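Local coordinates for hypothetical protein PA2218 (Pseudomonas aeruginosa, PDB 2HDW) that is uncharacterised but adopts the alpha/beta hydrolase fold and is probably a hydrolase, although its substrate is not known, at residues E221-T224 and R225-Q229; D357-A360 and G361-E365; H264-M268 and T269-Y273; G231-R234 and W235-A238; H344-L347 and Y348-D352. All coordinates share one frame; numbering follows the deposited sequence.

The five contacts are local: each lies within one continuous run of chain, along a helix or round its end, and they come in the order 1, 4, 3, 5, 2. Contacts 1 and 4 share helix 220-240, their centres about 14 Å apart, on the periphery. Contact 3 closes helix 258-267. All three belong to the long excursion between sheet strands 197-201 and 309-314, where many alpha/beta hydrolases insert a cap. Contacts 5 and 2 follow the edge strand 334-339, on helices 346-349 and 356-366. Contacts 3 and 5 touch, with centres about 13 Å apart, tying the excursion to the sheet domain; contact 2 lies on the opposite side of the chain's centre from contacts 1 and 4.

Contact 1 of 5, residues E221-T224 and R225-Q229; sequences EQRT and RTLEQ
Glu221 and Arg225 face each other one turn apart on helix 220-240, forming the i to i+4 salt bridge that is a classic way of pairing opposite charges along a surface helix. Their flat groups lie nearly in one plane, 24° apart, and the carboxylate meets the guanidinium at its edge. Atom OE2 of Glu221 is gripped twice: NE of Arg225 reaches its syn lone pair at 3.0 Å, while NH2 of Arg225 adds a weak bond. A further weak bond joins NH2 of Arg225 to OE1 of Glu221 at 2.7 Å, so NH2 is shared between both carboxylate oxygens while NE bonds to OE2. The Arg225 chain runs extended until a bend at chi3 (-44°) swings the guanidinium back over the preceding turn. There Gln222 lies alongside, pointing the same way, with its CA over one guanidinium face, offset toward the rim, and its amide turned steeply at 72°. The OE1 atom of Gln222 is bonded to the backbone N of Thr219. Apart from this cluster, the extended Arg223 chain crosses Leu227 on its way to the carbonyl oxygen of Met293, and NE of Arg223 comes 4.0 Å from the methyl CD1 of Leu227.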
# COMPACT_ATOMS: atom_id res chain seq x y z
N GLU A 221 9.57 -12.39 25.31
CA GLU A 221 10.39 -11.55 26.17
C GLU A 221 10.78 -10.26 25.47
O GLU A 221 10.73 -9.19 26.06
CB GLU A 221 11.64 -12.31 26.63
CG GLU A 221 12.64 -11.48 27.43
CD GLU A 221 13.53 -10.61 26.55
OE1 GLU A 221 14.29 -11.17 25.72
OE2 GLU A 221 13.47 -9.37 26.69
N GLN A 222 11.19 -10.39 24.21
CA GLN A 222 11.59 -9.23 23.42
C GLN A 222 10.37 -8.37 23.08
O GLN A 222 10.45 -7.14 23.09
CB GLN A 222 12.29 -9.71 22.15
CG GLN A 222 13.47 -10.65 22.46
CD GLN A 222 14.21 -11.13 21.23
OE1 GLN A 222 13.64 -11.81 20.36
NE2 GLN A 222 15.49 -10.79 21.14
N ARG A 223 9.24 -9.01 22.80
CA ARG A 223 8.01 -8.30 22.48
C ARG A 223 7.56 -7.50 23.71
O ARG A 223 7.18 -6.34 23.60
CB ARG A 223 6.90 -9.28 22.08
CG ARG A 223 5.52 -8.63 21.90
CD ARG A 223 4.42 -9.68 21.65
NE ARG A 223 3.08 -9.11 21.85
CZ ARG A 223 2.32 -8.59 20.90
NH1 ARG A 223 2.75 -8.55 19.64
NH2 ARG A 223 1.14 -8.06 21.21
N THR A 224 7.61 -8.15 24.86
CA THR A 224 7.22 -7.52 26.12
C THR A 224 8.12 -6.33 26.42
O THR A 224 7.66 -5.28 26.87
CB THR A 224 7.32 -8.54 27.28
OG1 THR A 224 6.43 -9.63 27.02
CG2 THR A 224 6.93 -7.88 28.61
N ARG A 225 9.42 -6.50 26.15
CA ARG A 225 10.40 -5.44 26.38
C ARG A 225 10.05 -4.24 25.49
O ARG A 225 10.08 -3.09 25.94
CB ARG A 225 11.79 -5.97 26.03
CG ARG A 225 12.94 -5.01 26.27
CD ARG A 225 14.12 -5.40 25.38
NE ARG A 225 14.32 -6.85 25.38
CZ ARG A 225 14.82 -7.55 24.36
NH1 ARG A 225 15.18 -6.93 23.24
NH2 ARG A 225 14.96 -8.86 24.45
N THR A 226 9.71 -4.50 24.23
CA THR A 226 9.35 -3.44 23.30
C THR A 226 8.09 -2.70 23.77
O THR A 226 8.04 -1.47 23.75
CB THR A 226 9.10 -4.00 21.88
OG1 THR A 226 10.32 -4.56 21.38
CG2 THR A 226 8.63 -2.90 20.93
N LEU A 227 7.09 -3.45 24.21
CA LEU A 227 5.85 -2.85 24.69
C LEU A 227 6.10 -2.00 25.93
O LEU A 227 5.53 -0.91 26.08
CB LEU A 227 4.82 -3.94 24.98
CG LEU A 227 4.33 -4.68 23.72
CD1 LEU A 227 3.39 -5.81 24.13
CD2 LEU A 227 3.64 -3.69 22.78
N GLU A 228 6.96 -2.48 26.83
CA GLU A 228 7.27 -1.73 28.03
C GLU A 228 7.88 -0.39 27.64
O GLU A 228 7.54 0.64 28.21
CB GLU A 228 8.24 -2.51 28.92
CG GLU A 228 7.65 -3.80 29.48
CD GLU A 228 8.63 -4.56 30.34
OE1 GLU A 228 9.86 -4.41 30.12
OE2 GLU A 228 8.18 -5.33 31.22
N GLN A 229 8.78 -0.42 26.66
CA GLN A 229 9.43 0.79 26.18
C GLN A 229 8.43 1.74 25.54
O GLN A 229 8.51 2.95 25.73
CB GLN A 229 10.51 0.44 25.14
CG GLN A 229 11.65 -0.41 25.67
CD GLN A 229 12.63 -0.79 24.58
OE1 GLN A 229 12.30 -1.53 23.65
NE2 GLN A 229 13.86 -0.28 24.68

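Contact 2 of 5, residues D357-A360 and G361-E365; sequences DRIA and GFFDE
Ile359 and Phe363, one turn apart on helix 356-366, form the tightly packed face of this contact, lying side by side and pointing the same way. The branch methyl CG2 of Ile359 rests 3.8 Å from CE2 of Phe363. The same ring also leans on the backbone, with CD2 of Phe363 3.4 Å from the carbonyl oxygen of Ile359. Its neighbour Phe362 completes the hydrophobic side: CD2 of Phe362 stands 3.8 Å above the plane of the Phe363 ring, over its centre. Phe362 has CG anti to its backbone nitrogen (chi1 176°), which carries its ring away from the preceding turn and toward the body of the protein.

The looser, polar side is that of the exposed Asp357 and Asp364; Ala360, between them, is buried against Phe125. OD1 of Asp357 forms a salt bridge with Arg123, and the two turns from Asp357 to Asp364 are joined chiefly by main-chain bonds, such as the 2.8 Å link from Gly361 N to Asp357 O. Asp364 folds its carboxylate back until OD2 of Asp364 lies 3.0 Å from the carbonyl oxygen of Ala360; both are acceptors, so the approach is probably slightly unfavourable. Arg358 occupies the border. Its twice-bent chain brings NH2 of Arg358 within 3.8 Å of CB of Phe362, near the plane of that ring, while NH1 makes a salt bridge to Glu335.

The helix thus packs its aromatic face on the central sheet: Ile359 and Phe363 touch Ile176 of strand 173-178, both phenylalanines touch Ala197 and Val199 of strand 197-201, and Phe362 reaches Leu310 of strand 309-314.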
# COMPACT_ATOMS: atom_id res chain seq x y z
N ASP A 357 1.06 -7.65 -17.68
CA ASP A 357 0.19 -8.35 -18.62
C ASP A 357 -0.77 -9.23 -17.80
O ASP A 357 -1.98 -9.18 -17.99
CB ASP A 357 0.99 -9.26 -19.56
CG ASP A 357 1.73 -8.48 -20.65
OD1 ASP A 357 1.79 -7.24 -20.59
OD2 ASP A 357 2.28 -9.14 -21.57
N ARG A 358 -0.20 -10.02 -16.90
CA ARG A 358 -0.96 -10.91 -16.04
C ARG A 358 -1.91 -10.18 -15.11
O ARG A 358 -3.01 -10.65 -14.84
CB ARG A 358 -0.02 -11.77 -15.19
CG ARG A 358 0.03 -13.23 -15.59
CD ARG A 358 -0.88 -14.10 -14.73
NE ARG A 358 -2.30 -13.82 -14.91
CZ ARG A 358 -3.28 -14.47 -14.28
NH1 ARG A 358 -2.99 -15.44 -13.43
NH2 ARG A 358 -4.55 -14.15 -14.50
N ILE A 359 -1.48 -9.04 -14.59
CA ILE A 359 -2.33 -8.27 -13.70
C ILE A 359 -3.52 -7.72 -14.50
O ILE A 359 -4.66 -7.81 -14.05
CB ILE A 359 -1.54 -7.12 -13.03
CG1 ILE A 359 -0.44 -7.71 -12.14
CG2 ILE A 359 -2.48 -6.25 -12.21
CD1 ILE A 359 0.46 -6.69 -11.47
N ALA A 360 -3.25 -7.16 -15.68
CA ALA A 360 -4.32 -6.63 -16.52
C ALA A 360 -5.25 -7.76 -16.96
O ALA A 360 -6.48 -7.62 -16.93
CB ALA A 360 -3.72 -5.94 -17.75
N GLY A 361 -4.66 -8.89 -17.36
CA GLY A 361 -5.45 -10.03 -17.79
C GLY A 361 -6.33 -10.52 -16.66
O GLY A 361 -7.48 -10.91 -16.87
N PHE A 362 -5.79 -10.51 -15.45
CA PHE A 362 -6.52 -10.94 -14.26
C PHE A 362 -7.77 -10.08 -14.06
O PHE A 362 -8.88 -10.59 -13.94
CB PHE A 362 -5.61 -10.82 -13.03
CG PHE A 362 -6.29 -11.15 -11.73
CD1 PHE A 362 -6.50 -12.47 -11.35
CD2 PHE A 362 -6.66 -10.13 -10.86
CE1 PHE A 362 -7.08 -12.77 -10.12
CE2 PHE A 362 -7.24 -10.42 -9.61
CZ PHE A 362 -7.45 -11.75 -9.24
N PHE A 363 -7.58 -8.76 -14.02
CA PHE A 363 -8.72 -7.87 -13.82
C PHE A 363 -9.65 -7.82 -15.03
O PHE A 363 -10.84 -7.62 -14.86
CB PHE A 363 -8.25 -6.47 -13.43
CG PHE A 363 -7.70 -6.38 -12.03
CD1 PHE A 363 -8.49 -6.71 -10.94
CD2 PHE A 363 -6.39 -5.96 -11.81
CE1 PHE A 363 -7.99 -6.62 -9.64
CE2 PHE A 363 -5.87 -5.87 -10.51
CZ PHE A 363 -6.68 -6.20 -9.42
N ASP A 364 -9.11 -8.00 -16.23
CA ASP A 364 -9.97 -7.99 -17.42
C ASP A 364 -11.03 -9.08 -17.27
O ASP A 364 -12.20 -8.87 -17.59
CB ASP A 364 -9.17 -8.24 -18.70
CG ASP A 364 -8.46 -6.99 -19.21
OD1 ASP A 364 -9.04 -5.89 -19.11
OD2 ASP A 364 -7.33 -7.12 -19.73
N GLU A 365 -10.61 -10.24 -16.79
CA GLU A 365 -11.55 -11.34 -16.63
C GLU A 365 -12.49 -11.16 -15.45
O GLU A 365 -13.70 -11.34 -15.58
CB GLU A 365 -10.82 -12.66 -16.44
CG GLU A 365 -11.79 -13.83 -16.41
CD GLU A 365 -11.18 -15.10 -15.89
OE1 GLU A 365 -10.05 -15.44 -16.31
OE2 GLU A 365 -11.84 -15.77 -15.07

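Contact 3 of 5, residues H264-M268 and T269-Y273; sequences HDYYM and TPRGY
The hydroxyl OG1 of Thr269 is gripped from two directions just past the end of helix 258-267. OG1 of Thr269 donates to O of Asp265 at 2.6 Å and accepts from N of Arg271 at 3.1 Å, closing an ST turn. The torsion chi1 of 74° places OG1 between its own backbone nitrogen and carbonyl carbon, from where it can serve both partners as the chain turns back on itself.

Beyond the turn, CA of Gly272 lies over one face of the Tyr266 ring, 3.9 Å from the ring centroid and only 17° off the normal, a CH-pi contact. Arg271 comes to the same ring from its rim: NE of Arg271, near the ring plane, is 3.8 Å from CD1 of Tyr266, and the guanidinium stands almost perpendicular to the ring. On another flank, SD of Met268 sits at the edge of the Tyr273 ring, a Met-aromatic contact with 5.2 Å to the centroid. Within the helix, ND1 of His264 donates to OD1 of Asp265 at 3.2 Å.

The Thr269 hydroxyl thus takes up Asp265 O at the helix end and receives the N-H of Arg271, linking the last turn to the loop. NH2 of Arg271 forms a salt bridge with Asp349, which probably compensates its charge and also offsets the like charge of nearby Arg350.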
# COMPACT_ATOMS: atom_id res chain seq x y z
N HIS A 264 17.14 1.14 0.56
CA HIS A 264 17.84 2.41 0.50
C HIS A 264 18.03 2.85 -0.95
O HIS A 264 17.78 4.00 -1.30
CB HIS A 264 19.21 2.31 1.16
CG HIS A 264 20.11 3.47 0.86
ND1 HIS A 264 20.74 3.62 -0.36
CD2 HIS A 264 20.45 4.55 1.59
CE1 HIS A 264 21.42 4.75 -0.37
NE2 HIS A 264 21.26 5.34 0.81
N ASP A 265 18.47 1.93 -1.80
CA ASP A 265 18.70 2.26 -3.20
C ASP A 265 17.45 2.73 -3.91
O ASP A 265 17.52 3.43 -4.92
CB ASP A 265 19.29 1.06 -3.93
CG ASP A 265 20.71 0.75 -3.48
OD1 ASP A 265 21.32 1.62 -2.82
OD2 ASP A 265 21.20 -0.34 -3.78
N TYR A 266 16.29 2.36 -3.38
CA TYR A 266 15.04 2.80 -3.99
C TYR A 266 14.55 4.10 -3.36
O TYR A 266 14.35 5.11 -4.04
CB TYR A 266 13.95 1.73 -3.82
CG TYR A 266 12.61 2.19 -4.35
CD1 TYR A 266 12.36 2.24 -5.72
CD2 TYR A 266 11.61 2.63 -3.48
CE1 TYR A 266 11.15 2.73 -6.22
CE2 TYR A 266 10.41 3.13 -3.97
CZ TYR A 266 10.18 3.18 -5.33
OH TYR A 266 8.99 3.68 -5.81
N TYR A 267 14.37 4.07 -2.04
CA TYR A 267 13.86 5.21 -1.29
C TYR A 267 14.81 6.38 -1.07
O TYR A 267 14.35 7.50 -0.83
CB TYR A 267 13.35 4.73 0.08
CG TYR A 267 12.07 3.93 0.04
CD1 TYR A 267 10.86 4.52 -0.33
CD2 TYR A 267 12.06 2.58 0.41
CE1 TYR A 267 9.67 3.79 -0.35
CE2 TYR A 267 10.87 1.84 0.40
CZ TYR A 267 9.68 2.45 0.02
OH TYR A 267 8.51 1.71 -0.00
N MET A 268 16.11 6.15 -1.14
CA MET A 268 17.04 7.24 -0.88
C MET A 268 18.00 7.61 -2.01
O MET A 268 19.12 8.08 -1.77
CB MET A 268 17.81 6.95 0.41
CG MET A 268 16.92 7.03 1.66
SD MET A 268 16.31 8.69 1.99
CE MET A 268 17.59 9.27 3.16
N THR A 269 17.56 7.38 -3.25
CA THR A 269 18.34 7.75 -4.42
C THR A 269 17.29 8.28 -5.39
O THR A 269 16.09 8.17 -5.13
CB THR A 269 19.05 6.56 -5.09
OG1 THR A 269 18.09 5.77 -5.80
CG2 THR A 269 19.77 5.70 -4.06
N PRO A 270 17.73 8.89 -6.49
CA PRO A 270 16.76 9.41 -7.46
C PRO A 270 15.81 8.34 -8.00
O PRO A 270 14.76 8.66 -8.56
CB PRO A 270 17.66 10.01 -8.54
CG PRO A 270 18.79 10.56 -7.73
CD PRO A 270 19.08 9.42 -6.76
N ARG A 271 16.18 7.07 -7.84
CA ARG A 271 15.34 5.97 -8.33
C ARG A 271 13.89 6.05 -7.83
O ARG A 271 12.95 5.98 -8.62
CB ARG A 271 15.95 4.62 -7.95
CG ARG A 271 15.14 3.42 -8.44
CD ARG A 271 15.74 2.10 -7.99
NE ARG A 271 14.88 0.97 -8.33
CZ ARG A 271 15.17 -0.30 -8.09
NH1 ARG A 271 16.32 -0.62 -7.51
NH2 ARG A 271 14.31 -1.25 -8.43
N GLY A 272 13.71 6.19 -6.52
CA GLY A 272 12.36 6.25 -5.99
C GLY A 272 12.16 7.22 -4.85
O GLY A 272 11.13 7.19 -4.18
N TYR A 273 13.13 8.10 -4.63
CA TYR A 273 13.03 9.06 -3.55
C TYR A 273 11.92 10.09 -3.72
O TYR A 273 11.69 10.62 -4.81
CB TYR A 273 14.36 9.81 -3.39
CG TYR A 273 14.31 10.95 -2.39
CD1 TYR A 273 14.47 10.71 -1.03
CD2 TYR A 273 14.05 12.25 -2.81
CE1 TYR A 273 14.38 11.75 -0.10
CE2 TYR A 273 13.96 13.30 -1.89
CZ TYR A 273 14.12 13.04 -0.54
OH TYR A 273 14.04 14.07 0.37

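Contact 4 of 5, residues G231-R234 and W235-A238; sequences GQQR and WKDA
Gln233 reaches Asp237 because its CG lies anti to the backbone nitrogen (chi1 -167°) and the chain then folds at chi2 (54°), bringing the amide forward along the helix. The side chains cross at about a right angle, and NE2 of Gln233 donates to OD1 of Asp237 at 3.0 Å. The bond is fairly straight, 157° at the hydrogen. On the donor side it stays in the amide plane, whereas OD1 is approached from above the carboxylate plane. That oxygen also takes the backbone N-H of Ala244, so two donors hold it.

This is an i to i+4 side-chain bond superposed on the regular main-chain bonding of helix 220-240, in the region between sheet strands 197-201 and 309-314 where the alpha/beta hydrolase fold often carries a cap. Gln233 is the buried member, packed on Met286 and Thr287.

Another side of the same turns carries Trp235, which is exposed. The bent Gln232 chain puts OE1 of Gln232 at the edge of the indole, in its plane and 3.6 Å from CE3 of Trp235, with the amide steeply inclined to the rings. Lys236 runs past Gln233, with CB of Lys236 3.9 Å from NE2 of Gln233.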
# COMPACT_ATOMS: atom_id res chain seq x y z
N GLY A 231 5.38 2.04 26.31
CA GLY A 231 4.65 2.65 27.40
C GLY A 231 5.41 3.86 27.92
O GLY A 231 4.82 4.92 28.17
N GLN A 232 6.72 3.72 28.09
CA GLN A 232 7.54 4.84 28.57
C GLN A 232 7.47 5.99 27.56
O GLN A 232 7.45 7.16 27.94
CB GLN A 232 9.01 4.41 28.73
CG GLN A 232 9.32 3.46 29.87
CD GLN A 232 9.04 4.07 31.24
OE1 GLN A 232 9.02 5.29 31.40
NE2 GLN A 232 8.84 3.21 32.23
N GLN A 233 7.43 5.65 26.28
CA GLN A 233 7.39 6.67 25.24
C GLN A 233 6.07 7.44 25.28
O GLN A 233 6.05 8.65 25.04
CB GLN A 233 7.60 6.06 23.85
CG GLN A 233 7.89 7.09 22.76
CD GLN A 233 9.06 8.00 23.12
OE1 GLN A 233 10.11 7.53 23.54
NE2 GLN A 233 8.88 9.31 22.94
N ARG A 234 4.98 6.74 25.57
CA ARG A 234 3.68 7.41 25.66
C ARG A 234 3.76 8.51 26.72
O ARG A 234 3.22 9.60 26.52
CB ARG A 234 2.56 6.43 26.03
CG ARG A 234 2.16 5.46 24.93
CD ARG A 234 0.78 4.86 25.23
NE ARG A 234 -0.28 5.86 25.08
CZ ARG A 234 -1.32 5.74 24.27
NH1 ARG A 234 -1.47 4.65 23.52
NH2 ARG A 234 -2.20 6.72 24.17
N TRP A 235 4.42 8.24 27.84
CA TRP A 235 4.54 9.24 28.89
C TRP A 235 5.35 10.45 28.41
O TRP A 235 4.96 11.60 28.64
CB TRP A 235 5.19 8.65 30.15
CG TRP A 235 4.21 7.95 31.06
CD1 TRP A 235 2.89 8.26 31.26
CD2 TRP A 235 4.50 6.85 31.94
NE1 TRP A 235 2.34 7.43 32.21
CE2 TRP A 235 3.31 6.56 32.64
CE3 TRP A 235 5.65 6.09 32.21
CZ2 TRP A 235 3.23 5.53 33.59
CZ3 TRP A 235 5.57 5.08 33.16
CH2 TRP A 235 4.37 4.81 33.84
N LYS A 236 6.48 10.20 27.75
CA LYS A 236 7.30 11.30 27.24
C LYS A 236 6.50 12.14 26.25
O LYS A 236 6.53 13.37 26.30
CB LYS A 236 8.55 10.77 26.54
CG LYS A 236 9.68 10.38 27.47
CD LYS A 236 10.98 10.15 26.70
CE LYS A 236 11.45 11.44 26.02
NZ LYS A 236 12.66 11.23 25.17
N ASP A 237 5.79 11.48 25.33
CA ASP A 237 4.99 12.21 24.35
C ASP A 237 3.89 13.01 25.07
O ASP A 237 3.61 14.15 24.71
CB ASP A 237 4.33 11.26 23.34
CG ASP A 237 5.34 10.50 22.49
OD1 ASP A 237 6.48 10.98 22.32
OD2 ASP A 237 4.98 9.41 21.98
N ALA A 238 3.27 12.40 26.07
CA ALA A 238 2.21 13.08 26.81
C ALA A 238 2.76 14.30 27.55
O ALA A 238 2.09 15.33 27.62
CB ALA A 238 1.56 12.11 27.81

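Contact 5 of 5, residues H344-L347 and Y348-D352; sequences HVDL and YDRLD
Val345, just before the short, weakly bonded helix 346-349, packs against Tyr348 within it; the helix follows the edge strand 334-339 of the alpha/beta hydrolase sheet. Main-chain bonding is sparse. Tyr348 N donates to the carbonyl oxygen of Val345 at 2.9 Å, but from well above the carbonyl plane, as suits a tight turn. An i to i+4 bond follows, Arg350 N to Asp346 O at 3.1 Å.

Apolar and aromatic contacts gather round the tyrosine ring. CG1 of Val345 lies 4.0 Å from CD2 of Tyr348, and CA of Val345 sits over one ring face, offset toward the rim. The His344 ring meets the tyrosine obliquely, the centroids 5.1 Å apart and the planes at 72°. Tyr266 of helix 258-267 adds an edge-to-face contact with Tyr348. His344 also touches Cys179, just past strand 173-178; in this fold the loop after the last strand usually bears the triad histidine, a role that would be consistent with its position here but is not established.

Charged groups lie toward the outside. OD2 of Asp346 bonds to Ser343 N and forms a salt bridge with Arg353. OD1 of Asp346 is directed toward the edge of the Arg350 guanidinium, yet stays 4.3 Å from NE of Arg350, too far for a salt bridge. The aliphatic start of that arginine comes nearer, with CG of Arg350 3.7 Å from OD1 of Asp346.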
# COMPACT_ATOMS: atom_id res chain seq x y z
N HIS A 344 12.60 -8.15 -3.72
CA HIS A 344 11.44 -7.44 -3.21
C HIS A 344 11.26 -6.12 -3.96
O HIS A 344 10.21 -5.88 -4.58
CB HIS A 344 11.59 -7.16 -1.71
CG HIS A 344 10.42 -6.45 -1.11
ND1 HIS A 344 10.23 -5.09 -1.24
CD2 HIS A 344 9.35 -6.92 -0.42
CE1 HIS A 344 9.09 -4.76 -0.66
NE2 HIS A 344 8.54 -5.85 -0.16
N VAL A 345 12.28 -5.27 -3.93
CA VAL A 345 12.20 -3.98 -4.60
C VAL A 345 12.04 -4.10 -6.12
O VAL A 345 11.61 -3.16 -6.77
CB VAL A 345 13.43 -3.09 -4.27
CG1 VAL A 345 13.37 -1.80 -5.05
CG2 VAL A 345 13.44 -2.78 -2.77
N ASP A 346 12.35 -5.26 -6.68
CA ASP A 346 12.18 -5.45 -8.13
C ASP A 346 10.74 -5.21 -8.55
O ASP A 346 10.48 -4.68 -9.63
CB ASP A 346 12.56 -6.87 -8.56
CG ASP A 346 14.04 -7.03 -8.82
OD1 ASP A 346 14.74 -6.02 -9.05
OD2 ASP A 346 14.49 -8.19 -8.82
N LEU A 347 9.79 -5.62 -7.70
CA LEU A 347 8.38 -5.46 -8.03
C LEU A 347 7.83 -4.08 -7.69
O LEU A 347 6.62 -3.86 -7.70
CB LEU A 347 7.54 -6.55 -7.36
CG LEU A 347 7.36 -7.86 -8.15
CD1 LEU A 347 8.71 -8.43 -8.55
CD2 LEU A 347 6.58 -8.88 -7.33
N TYR A 348 8.73 -3.15 -7.38
CA TYR A 348 8.35 -1.77 -7.07
C TYR A 348 8.28 -0.97 -8.37
O TYR A 348 7.29 -0.28 -8.64
CB TYR A 348 9.39 -1.11 -6.16
CG TYR A 348 9.18 -1.26 -4.67
CD1 TYR A 348 8.37 -2.27 -4.14
CD2 TYR A 348 9.81 -0.39 -3.77
CE1 TYR A 348 8.20 -2.42 -2.76
CE2 TYR A 348 9.66 -0.53 -2.39
CZ TYR A 348 8.85 -1.55 -1.89
OH TYR A 348 8.70 -1.70 -0.53
N ASP A 349 9.33 -1.08 -9.18
CA ASP A 349 9.40 -0.31 -10.42
C ASP A 349 10.00 -0.99 -11.64
O ASP A 349 10.12 -0.35 -12.69
CB ASP A 349 10.19 0.98 -10.15
CG ASP A 349 11.62 0.70 -9.71
OD1 ASP A 349 11.93 -0.47 -9.39
OD2 ASP A 349 12.45 1.64 -9.70
N ARG A 350 10.39 -2.26 -11.54
CA ARG A 350 10.99 -2.94 -12.69
C ARG A 350 9.92 -3.48 -13.64
O ARG A 350 9.25 -4.48 -13.34
CB ARG A 350 11.90 -4.08 -12.25
CG ARG A 350 13.10 -3.66 -11.40
CD ARG A 350 13.98 -2.63 -12.10
NE ARG A 350 15.29 -2.51 -11.46
CZ ARG A 350 16.03 -1.41 -11.46
NH1 ARG A 350 15.59 -0.32 -12.07
NH2 ARG A 350 17.20 -1.40 -10.84
N LEU A 351 9.76 -2.82 -14.78
CA LEU A 351 8.77 -3.22 -15.78
C LEU A 351 8.95 -4.63 -16.31
O LEU A 351 7.98 -5.29 -16.69
CB LEU A 351 8.78 -2.22 -16.94
CG LEU A 351 7.73 -1.10 -16.87
CD1 LEU A 351 6.36 -1.71 -17.07
CD2 LEU A 351 7.81 -0.36 -15.54
N ASP A 352 10.19 -5.10 -16.33
CA ASP A 352 10.50 -6.43 -16.82
C ASP A 352 10.36 -7.48 -15.71
O ASP A 352 10.55 -8.67 -15.94
CB ASP A 352 11.92 -6.46 -17.39
CG ASP A 352 12.94 -5.88 -16.43
OD1 ASP A 352 12.74 -4.73 -15.97
OD2 ASP A 352 13.94 -6.57 -16.12